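Local coordinates for sister chromatid cohesion protein (Chaetomium thermophilum, PDB 5T8V) that probably takes part in loading cohesin onto chromatin, a role of the whole Scc2 protein, of which this is the C-terminal HEAT-repeat part, at residues Phe233-Asn238 and Leu288-Arg293; Thr281-Leu286 and Arg402-Leu407; Glu410-Cys415 and Glu425-Leu430. One frame throughout, in Å; residues are numbered along the deposited sequence.

Interaction 1: Phe233-Asn238 and Leu288-Arg293; sequences FIETAN and LGKRAR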
loop_
_atom_site.group_PDB
_atom_site.type_symbol
_atom_site.label_atom_id
_atom_site.label_comp_id
_atom_site.label_asym_id
_atom_site.label_seq_id
_atom_site.Cartn_x
_atom_site.Cartn_y
_atom_site.Cartn_z
ATOM N N PHE A 233 -15.940 -22.770 -32.199
ATOM C CA PHE A 233 -15.820 -21.326 -32.349
ATOM C C PHE A 233 -16.787 -20.773 -33.390
ATOM O O PHE A 233 -16.491 -19.770 -34.049
ATOM C CB PHE A 233 -14.381 -20.957 -32.709
ATOM C CG PHE A 233 -13.363 -21.517 -31.759
ATOM C CD1 PHE A 233 -13.030 -20.836 -30.598
ATOM C CD2 PHE A 233 -12.748 -22.730 -32.019
ATOM C CE1 PHE A 233 -12.099 -21.352 -29.716
ATOM C CE2 PHE A 233 -11.816 -23.253 -31.143
ATOM C CZ PHE A 233 -11.490 -22.565 -29.990
ATOM N N ILE A 234 -17.941 -21.420 -33.557
ATOM C CA ILE A 234 -18.965 -20.910 -34.457
ATOM C C ILE A 234 -19.377 -19.514 -34.012
ATOM O O ILE A 234 -19.471 -19.225 -32.812
ATOM C CB ILE A 234 -20.164 -21.875 -34.486
ATOM C CG1 ILE A 234 -21.244 -21.374 -35.442
ATOM C CG2 ILE A 234 -20.734 -22.061 -33.080
ATOM C CD1 ILE A 234 -22.341 -22.386 -35.692
ATOM N N GLU A 235 -19.623 -18.632 -34.984
ATOM C CA GLU A 235 -19.939 -17.233 -34.693
ATOM C C GLU A 235 -21.450 -17.034 -34.744
ATOM O O GLU A 235 -22.016 -16.541 -35.719
ATOM C CB GLU A 235 -19.220 -16.301 -35.660
ATOM C CG GLU A 235 -17.932 -15.732 -35.104
ATOM C CD GLU A 235 -17.535 -14.433 -35.776
ATOM O OE1 GLU A 235 -17.517 -14.386 -37.025
ATOM O OE2 GLU A 235 -17.257 -13.453 -35.053
ATOM N N THR A 236 -22.104 -17.425 -33.657
ATOM C CA THR A 236 -23.494 -17.056 -33.448
ATOM C C THR A 236 -23.629 -15.537 -33.456
ATOM O O THR A 236 -22.716 -14.808 -33.061
ATOM C CB THR A 236 -23.994 -17.630 -32.120
ATOM O OG1 THR A 236 -23.956 -19.061 -32.174
ATOM C CG2 THR A 236 -25.413 -17.179 -31.824
ATOM N N ALA A 237 -24.779 -15.060 -33.921
ATOM C CA ALA A 237 -25.024 -13.629 -33.975
ATOM C C ALA A 237 -25.327 -13.081 -32.584
ATOM O O ALA A 237 -25.714 -13.809 -31.665
ATOM C CB ALA A 237 -26.182 -13.321 -34.922
ATOM N N ASN A 238 -25.145 -11.769 -32.440
ATOM C CA ASN A 238 -25.382 -11.099 -31.167
ATOM C C ASN A 238 -26.829 -11.283 -30.727
ATOM O O ASN A 238 -27.110 -12.052 -29.802
ATOM C CB ASN A 238 -25.037 -9.612 -31.274
ATOM C CG ASN A 238 -23.656 -9.372 -31.851
ATOM O OD1 ASN A 238 -22.843 -10.292 -31.952
ATOM N ND2 ASN A 238 -23.381 -8.128 -32.231
ATOM N N LEU A 288 -9.937 -11.277 -31.524
ATOM C CA LEU A 288 -10.482 -11.153 -30.175
ATOM C C LEU A 288 -12.005 -11.202 -30.172
ATOM O O LEU A 288 -12.608 -11.596 -29.167
ATOM C CB LEU A 288 -9.991 -9.855 -29.530
ATOM C CG LEU A 288 -10.242 -9.707 -28.025
ATOM C CD1 LEU A 288 -9.107 -8.924 -27.381
ATOM C CD2 LEU A 288 -11.576 -9.026 -27.736
ATOM N N GLY A 289 -12.641 -10.817 -31.280
ATOM C CA GLY A 289 -14.092 -10.841 -31.340
ATOM C C GLY A 289 -14.688 -12.177 -30.947
ATOM O O GLY A 289 -15.838 -12.243 -30.505
ATOM N N LYS A 290 -13.921 -13.259 -31.101
ATOM C CA LYS A 290 -14.401 -14.582 -30.718
ATOM C C LYS A 290 -14.179 -14.856 -29.237
ATOM O O LYS A 290 -14.933 -15.629 -28.634
ATOM C CB LYS A 290 -13.703 -15.667 -31.543
ATOM C CG LYS A 290 -13.466 -15.332 -33.020
ATOM C CD LYS A 290 -14.467 -16.005 -33.948
ATOM C CE LYS A 290 -13.954 -15.975 -35.385
ATOM N NZ LYS A 290 -14.912 -16.522 -36.381
ATOM N N ARG A 291 -13.163 -14.232 -28.636
ATOM C CA ARG A 291 -12.851 -14.455 -27.228
ATOM C C ARG A 291 -13.955 -13.981 -26.292
ATOM O O ARG A 291 -13.845 -14.195 -25.079
ATOM C CB ARG A 291 -11.544 -13.746 -26.859
ATOM C CG ARG A 291 -10.325 -14.226 -27.631
ATOM C CD ARG A 291 -9.070 -13.515 -27.152
ATOM N NE ARG A 291 -7.927 -13.740 -28.033
ATOM C CZ ARG A 291 -6.731 -13.182 -27.864
ATOM N NH1 ARG A 291 -6.513 -12.363 -26.844
ATOM N NH2 ARG A 291 -5.750 -13.445 -28.717
ATOM N N ALA A 292 -15.001 -13.342 -26.811
ATOM C CA ALA A 292 -16.096 -12.897 -25.968
ATOM C C ALA A 292 -16.745 -14.084 -25.260
ATOM O O ALA A 292 -16.684 -15.230 -25.717
ATOM C CB ALA A 292 -17.137 -12.145 -26.799
ATOM N N ARG A 293 -17.376 -13.793 -24.124
ATOM C CA ARG A 293 -18.023 -14.814 -23.300
ATOM C C ARG A 293 -19.435 -15.023 -23.833
ATOM O O ARG A 293 -20.382 -14.338 -23.441
ATOM C CB ARG A 293 -18.019 -14.397 -21.835
ATOM C CG ARG A 293 -16.640 -14.008 -21.319
ATOM C CD ARG A 293 -16.683 -13.601 -19.860
ATOM N NE ARG A 293 -15.351 -13.302 -19.336
ATOM C CZ ARG A 293 -14.775 -12.104 -19.364
ATOM N NH1 ARG A 293 -15.404 -11.062 -19.897
ATOM N NH2 ARG A 293 -13.559 -11.945 -18.855
#
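K290 NZ stands 3.4 Å from E235 OE1, and this salt bridge joins two loops between helices in the helical-repeat fold of the cohesin loader fragment. It is a useful example of how a stacked array of helices can have its connectors, and not only its helix faces, tied across sequence. One connector follows helix 218-232; the other lies between helix 272-282 and the short strand 295-296. The ammonium favours one carboxylate oxygen, since K290 NZ is 4.1 Å from E235 OE2, and it also lies against the aliphatic part of the glutamate, 3.4 Å from E235 CG. The two side chains cross at about a right angle, and the charged end and the methylene chain of the lysine both meet the glutamate. Behind the charge, K290 CD rests 3.7 Å from E235 CG. The lysine gets there by setting CG beside its own backbone N (chi1 -39°) and then bending at chi2 (-102°), after which the chain runs straight out to NZ. E235, extended beyond CG, swings the end of its side chain closer than its first bond would suggest. The pair is only partly buried, and an ionic contact of this length is probably softened by solvent. On the other side of the glutamate loop, I234 faces away, packing on I167 and M168 of helix 149-172, while the backbone oxygen of E235 accepts a hydrogen bond from R174. R291 likewise turns from the contact to lie on helix 402-414, and R293 pairs with D411 there. The F233 ring lies against L286, whereas its backbone comes closer to the lysine, with F233 O 4.3 Å from K290 CD.

Interaction 2: Thr281-Leu286 and Arg402-Leu407; sequences TSLEKL and RNLLDL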
loop_
_atom_site.group_PDB
_atom_site.type_symbol
_atom_site.label_atom_id
_atom_site.label_comp_id
_atom_site.label_asym_id
_atom_site.label_seq_id
_atom_site.Cartn_x
_atom_site.Cartn_y
_atom_site.Cartn_z
ATOM N N THR A 281 -4.216 -23.646 -28.535
ATOM C CA THR A 281 -3.531 -22.851 -29.550
ATOM C C THR A 281 -4.475 -22.391 -30.649
ATOM O O THR A 281 -4.282 -21.304 -31.206
ATOM C CB THR A 281 -2.377 -23.643 -30.168
ATOM O OG1 THR A 281 -2.881 -24.838 -30.769
ATOM C CG2 THR A 281 -1.353 -24.010 -29.109
ATOM N N SER A 282 -5.490 -23.194 -30.977
ATOM C CA SER A 282 -6.538 -22.726 -31.876
ATOM C C SER A 282 -7.168 -21.445 -31.347
ATOM O O SER A 282 -7.453 -20.518 -32.116
ATOM C CB SER A 282 -7.600 -23.811 -32.053
ATOM O OG SER A 282 -7.049 -24.977 -32.640
ATOM N N LEU A 283 -7.383 -21.375 -30.032
ATOM C CA LEU A 283 -7.938 -20.173 -29.422
ATOM C C LEU A 283 -7.034 -18.967 -29.637
ATOM O O LEU A 283 -7.513 -17.828 -29.660
ATOM C CB LEU A 283 -8.158 -20.408 -27.928
ATOM C CG LEU A 283 -8.641 -19.213 -27.102
ATOM C CD1 LEU A 283 -10.051 -18.810 -27.502
ATOM C CD2 LEU A 283 -8.560 -19.537 -25.618
ATOM N N GLU A 284 -5.729 -19.194 -29.793
ATOM C CA GLU A 284 -4.791 -18.093 -29.966
ATOM C C GLU A 284 -4.818 -17.533 -31.382
ATOM O O GLU A 284 -4.555 -16.341 -31.575
ATOM C CB GLU A 284 -3.378 -18.563 -29.614
ATOM C CG GLU A 284 -2.379 -17.446 -29.385
ATOM C CD GLU A 284 -1.045 -17.964 -28.881
ATOM O OE1 GLU A 284 -0.866 -19.202 -28.844
ATOM O OE2 GLU A 284 -0.180 -17.138 -28.516
ATOM N N LYS A 285 -5.135 -18.361 -32.375
ATOM C CA LYS A 285 -5.134 -17.946 -33.777
ATOM C C LYS A 285 -6.492 -17.426 -34.229
ATOM O O LYS A 285 -6.951 -17.755 -35.327
ATOM C CB LYS A 285 -4.688 -19.113 -34.653
ATOM C CG LYS A 285 -3.379 -19.765 -34.217
ATOM C CD LYS A 285 -2.218 -18.779 -34.242
ATOM C CE LYS A 285 -0.933 -19.419 -33.743
ATOM N NZ LYS A 285 0.152 -18.414 -33.555
ATOM N N LEU A 286 -7.152 -16.610 -33.413
ATOM C CA LEU A 286 -8.469 -16.084 -33.734
ATOM C C LEU A 286 -8.546 -14.622 -33.321
ATOM O O LEU A 286 -7.914 -14.222 -32.334
ATOM C CB LEU A 286 -9.583 -16.867 -33.020
ATOM C CG LEU A 286 -9.713 -18.353 -33.360
ATOM C CD1 LEU A 286 -10.707 -19.021 -32.423
ATOM C CD2 LEU A 286 -10.130 -18.549 -34.809
ATOM N N ARG A 402 -0.702 -13.746 -22.284
ATOM C CA ARG A 402 -1.097 -13.513 -20.902
ATOM C C ARG A 402 -2.562 -13.110 -20.795
ATOM O O ARG A 402 -3.210 -13.385 -19.777
ATOM C CB ARG A 402 -0.204 -12.439 -20.286
ATOM C CG ARG A 402 -0.282 -12.367 -18.780
ATOM C CD ARG A 402 0.604 -11.264 -18.245
ATOM N NE ARG A 402 0.556 -11.197 -16.791
ATOM C CZ ARG A 402 -0.486 -10.751 -16.097
ATOM N NH1 ARG A 402 -1.579 -10.334 -16.720
ATOM N NH2 ARG A 402 -0.437 -10.725 -14.774
ATOM N N ASN A 403 -3.104 -12.466 -21.831
ATOM C CA ASN A 403 -4.506 -12.068 -21.796
ATOM C C ASN A 403 -5.433 -13.275 -21.827
ATOM O O ASN A 403 -6.508 -13.245 -21.219
ATOM C CB ASN A 403 -4.817 -11.132 -22.962
ATOM C CG ASN A 403 -6.215 -10.551 -22.882
ATOM O OD1 ASN A 403 -7.124 -10.988 -23.588
ATOM N ND2 ASN A 403 -6.397 -9.566 -22.008
ATOM N N LEU A 404 -5.038 -14.343 -22.523
ATOM C CA LEU A 404 -5.854 -15.552 -22.530
ATOM C C LEU A 404 -5.801 -16.253 -21.180
ATOM O O LEU A 404 -6.812 -16.788 -20.714
ATOM C CB LEU A 404 -5.399 -16.488 -23.645
ATOM C CG LEU A 404 -5.597 -15.916 -25.049
ATOM C CD1 LEU A 404 -4.301 -15.331 -25.587
ATOM C CD2 LEU A 404 -6.146 -16.977 -25.981
ATOM N N LEU A 405 -4.631 -16.268 -20.541
ATOM C CA LEU A 405 -4.550 -16.736 -19.161
ATOM C C LEU A 405 -5.490 -15.936 -18.270
ATOM O O LEU A 405 -6.236 -16.505 -17.464
ATOM C CB LEU A 405 -3.109 -16.636 -18.663
ATOM C CG LEU A 405 -2.862 -16.757 -17.156
ATOM C CD1 LEU A 405 -3.484 -18.015 -16.588
ATOM C CD2 LEU A 405 -1.371 -16.738 -16.873
ATOM N N ASP A 406 -5.475 -14.607 -18.408
ATOM C CA ASP A 406 -6.379 -13.774 -17.621
ATOM C C ASP A 406 -7.834 -14.149 -17.871
ATOM O O ASP A 406 -8.629 -14.242 -16.928
ATOM C CB ASP A 406 -6.147 -12.296 -17.938
ATOM C CG ASP A 406 -4.855 -11.764 -17.347
ATOM O OD1 ASP A 406 -4.368 -12.340 -16.351
ATOM O OD2 ASP A 406 -4.329 -10.761 -17.876
ATOM N N LEU A 407 -8.203 -14.370 -19.135
ATOM C CA LEU A 407 -9.584 -14.716 -19.457
ATOM C C LEU A 407 -9.971 -16.060 -18.850
ATOM O O LEU A 407 -11.055 -16.206 -18.268
ATOM C CB LEU A 407 -9.773 -14.736 -20.974
ATOM C CG LEU A 407 -10.155 -13.401 -21.614
ATOM C CD1 LEU A 407 -9.981 -13.463 -23.121
ATOM C CD2 LEU A 407 -11.589 -13.038 -21.261
#
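The backbones come nearest at E284 and L404, whose CA atoms are 7.9 Å apart, where the chain winding off the C-terminal end of helix 272-282 passes the first turns of helix 402-414. In this alpha solenoid the end of one helix thus meets the flank of another, and a single leucine does most of the work. L404 sends its CD2 methyl straight at L283, tip to tip, reaching L283 CG at 3.5 Å. The same methyl meets the CD2 branch of L283, so it sits against the CG-CD2 side of that leucine. L283 presents this side with its CG opposite the backbone N (chi1 176°), beside its carbonyl carbon. A looser touch follows on the backbone, with L404 CD2 4.4 Å from E284 CA; the carboxylate of E284 instead pairs with R389. Both leucines are buried, and the cross-contact is wholly apolar. The turn that offers L283 is held from within: T281 O accepts from E284 N at 2.9 Å and from K285 N at 3.3 Å. On the flank of helix 402-414 turned from L283, R402 NH1 bridges to D406 OD2 at 3.0 Å, one turn on. Helix 357-391 lies beside both partners, T281 touching F385 while L405 packs on I386 and A390, and helix 446-474 covers L405 through M451 and L455. L407 meets R293 and Q304, in the loops flanking strands 295-296 and 302-303.

Interaction 3: Glu410-Cys415 and Glu425-Leu430; sequences EDFITC and ELLLRL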
loop_
_atom_site.group_PDB
_atom_site.type_symbol
_atom_site.label_atom_id
_atom_site.label_comp_id
_atom_site.label_asym_id
_atom_site.label_seq_id
_atom_site.Cartn_x
_atom_site.Cartn_y
_atom_site.Cartn_z
ATOM N N GLU A 410 -10.506 -15.604 -15.184
ATOM C CA GLU A 410 -11.771 -14.926 -14.917
ATOM C C GLU A 410 -12.946 -15.892 -15.023
ATOM O O GLU A 410 -13.826 -15.916 -14.154
ATOM C CB GLU A 410 -11.945 -13.750 -15.877
ATOM C CG GLU A 410 -11.059 -12.554 -15.554
ATOM C CD GLU A 410 -11.216 -11.425 -16.555
ATOM O OE1 GLU A 410 -10.475 -11.409 -17.561
ATOM O OE2 GLU A 410 -12.090 -10.559 -16.339
ATOM N N ASP A 411 -12.972 -16.707 -16.081
ATOM C CA ASP A 411 -14.074 -17.653 -16.238
ATOM C C ASP A 411 -14.076 -18.695 -15.123
ATOM O O ASP A 411 -15.138 -19.044 -14.594
ATOM C CB ASP A 411 -13.995 -18.326 -17.606
ATOM C CG ASP A 411 -14.431 -17.407 -18.727
ATOM O OD1 ASP A 411 -14.378 -16.175 -18.540
ATOM O OD2 ASP A 411 -14.831 -17.915 -19.794
ATOM N N PHE A 412 -12.898 -19.203 -14.752
ATOM C CA PHE A 412 -12.825 -20.175 -13.665
ATOM C C PHE A 412 -13.348 -19.579 -12.363
ATOM O O PHE A 412 -14.098 -20.232 -11.631
ATOM C CB PHE A 412 -11.384 -20.662 -13.489
ATOM C CG PHE A 412 -10.801 -21.322 -14.714
ATOM C CD1 PHE A 412 -11.619 -21.867 -15.690
ATOM C CD2 PHE A 412 -9.428 -21.399 -14.884
ATOM C CE1 PHE A 412 -11.077 -22.471 -16.810
ATOM C CE2 PHE A 412 -8.881 -22.002 -16.000
ATOM C CZ PHE A 412 -9.706 -22.538 -16.963
ATOM N N ILE A 413 -12.956 -18.342 -12.055
ATOM C CA ILE A 413 -13.485 -17.663 -10.875
ATOM C C ILE A 413 -15.003 -17.576 -10.956
ATOM O O ILE A 413 -15.712 -17.857 -9.983
ATOM C CB ILE A 413 -12.857 -16.264 -10.729
ATOM C CG1 ILE A 413 -11.333 -16.355 -10.580
ATOM C CG2 ILE A 413 -13.469 -15.523 -9.545
ATOM C CD1 ILE A 413 -10.853 -16.968 -9.297
ATOM N N THR A 414 -15.524 -17.176 -12.118
ATOM C CA THR A 414 -16.971 -17.071 -12.278
ATOM C C THR A 414 -17.662 -18.378 -11.914
ATOM O O THR A 414 -18.728 -18.373 -11.287
ATOM C CB THR A 414 -17.310 -16.665 -13.714
ATOM O OG1 THR A 414 -16.876 -15.320 -13.944
ATOM C CG2 THR A 414 -18.814 -16.758 -13.977
ATOM N N CYS A 415 -17.069 -19.508 -12.294
ATOM C CA CYS A 415 -17.659 -20.817 -12.066
ATOM C C CYS A 415 -17.169 -21.476 -10.783
ATOM O O CYS A 415 -17.501 -22.639 -10.540
ATOM C CB CYS A 415 -17.362 -21.739 -13.251
ATOM S SG CYS A 415 -18.071 -21.204 -14.814
ATOM N N GLU A 425 -12.505 -25.219 -9.177
ATOM C CA GLU A 425 -11.671 -25.230 -7.984
ATOM C C GLU A 425 -10.381 -26.001 -8.214
ATOM O O GLU A 425 -9.366 -25.699 -7.582
ATOM C CB GLU A 425 -12.440 -25.823 -6.802
ATOM C CG GLU A 425 -11.648 -25.880 -5.492
ATOM C CD GLU A 425 -10.741 -27.094 -5.391
ATOM O OE1 GLU A 425 -10.973 -28.079 -6.127
ATOM O OE2 GLU A 425 -9.790 -27.062 -4.580
ATOM N N LEU A 426 -10.397 -26.999 -9.097
ATOM C CA LEU A 426 -9.193 -27.785 -9.343
ATOM C C LEU A 426 -8.198 -27.010 -10.200
ATOM O O LEU A 426 -7.005 -26.933 -9.873
ATOM C CB LEU A 426 -9.567 -29.112 -10.008
ATOM C CG LEU A 426 -8.415 -30.044 -10.385
ATOM C CD1 LEU A 426 -7.497 -30.303 -9.203
ATOM C CD2 LEU A 426 -8.970 -31.351 -10.922
ATOM N N LEU A 427 -8.677 -26.420 -11.297
ATOM C CA LEU A 427 -7.817 -25.588 -12.129
ATOM C C LEU A 427 -7.257 -24.418 -11.329
ATOM O O LEU A 427 -6.053 -24.138 -11.371
ATOM C CB LEU A 427 -8.602 -25.092 -13.341
ATOM C CG LEU A 427 -8.989 -26.175 -14.349
ATOM C CD1 LEU A 427 -10.136 -25.711 -15.220
ATOM C CD2 LEU A 427 -7.789 -26.541 -15.205
ATOM N N LEU A 428 -8.124 -23.729 -10.583
ATOM C CA LEU A 428 -7.672 -22.617 -9.753
ATOM C C LEU A 428 -6.728 -23.084 -8.656
ATOM O O LEU A 428 -5.806 -22.354 -8.279
ATOM C CB LEU A 428 -8.875 -21.900 -9.142
ATOM C CG LEU A 428 -9.740 -21.094 -10.110
ATOM C CD1 LEU A 428 -11.067 -20.730 -9.457
ATOM C CD2 LEU A 428 -9.007 -19.844 -10.560
ATOM N N ARG A 429 -6.944 -24.288 -8.124
ATOM C CA ARG A 429 -6.065 -24.814 -7.085
ATOM C C ARG A 429 -4.656 -25.021 -7.622
ATOM O O ARG A 429 -3.676 -24.554 -7.029
ATOM C CB ARG A 429 -6.622 -26.128 -6.538
ATOM C CG ARG A 429 -5.824 -26.715 -5.380
ATOM C CD ARG A 429 -5.883 -28.234 -5.376
ATOM N NE ARG A 429 -7.254 -28.734 -5.322
ATOM C CZ ARG A 429 -7.589 -30.010 -5.465
ATOM N NH1 ARG A 429 -6.658 -30.929 -5.677
ATOM N NH2 ARG A 429 -8.863 -30.371 -5.401
ATOM N N LEU A 430 -4.532 -25.728 -8.747
ATOM C CA LEU A 430 -3.207 -25.972 -9.306
ATOM C C LEU A 430 -2.553 -24.670 -9.751
ATOM O O LEU A 430 -1.346 -24.471 -9.555
ATOM C CB LEU A 430 -3.303 -26.959 -10.466
ATOM C CG LEU A 430 -3.902 -28.319 -10.103
ATOM C CD1 LEU A 430 -3.984 -29.196 -11.331
ATOM C CD2 LEU A 430 -3.097 -29.006 -9.017
#
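F412 and I413 of helix 402-414 pack against L427 and L428 of helix 423-440, two consecutive helices of the HEAT-repeat alpha solenoid that cross steeply, with 129° between the directions of these segments and 9.5 Å between their axes. The pair is a worked example of helix packing carried mainly by apolar side chains. The aromatic part comes first. L427 CD1 stands over one face of the F412 ring in a CH-pi contact, 3.8 Å from the centroid and 19° off the normal, displaced toward the rim, so that F412 CZ is its nearest ring atom at 3.6 Å. M311 of helix 305-315 touches both side chains. The remaining cross-contacts are aliphatic. L428 CG lies 3.8 Å from F412 CB, and the CD1 methyl of L428 approaches the backbone oxygen of F412. I413 starts out pointing away from the other helix, but CG1 lies beside the backbone N (chi1 -60°) and the chain turns back, bringing I413 CD1 to 3.6 Å from L428 CD2, the two side chains meeting at about a right angle. With an alanine in place of F412 the ring under L427 CD1 is gone, which would probably open a gap beside L427 and M311 and cost the CH-pi contact. The polar bonds do not join these segments: some lie within one helix, others reach residues 304-307. R429 grips the E425 carboxylate side-on, NE to OE2 at 3.1 Å and NH2 to OE1, which fixes the plane of the guanidinium while L426 lies over one of its faces. D411 OD2 is held by Q304 N and S307 OG. At the end of helix 402-414, E410 O takes T414 OG1 at 3.1 Å and T414 N on opposite faces of its carbonyl plane.

Read from the N terminus, interaction 1 closes a loop of about fifty residues, bringing 288-293 back to the connector after helix 218-232 and enclosing helices 247-267 and 272-282. Interaction 2 starts inside that loop, at 281-286, and runs far beyond it to helix 402-414; the two therefore cross. Interaction 3 comes later in series with both, a short closure between successive helices, and shares helix 402-414 with interaction 2. That helix is the meeting point: the 288-293 loop packs on it near residues 403-407 and forms a salt bridge with it at D411. Connectors, helix end and helix pair are thus tied into one region of the solenoid.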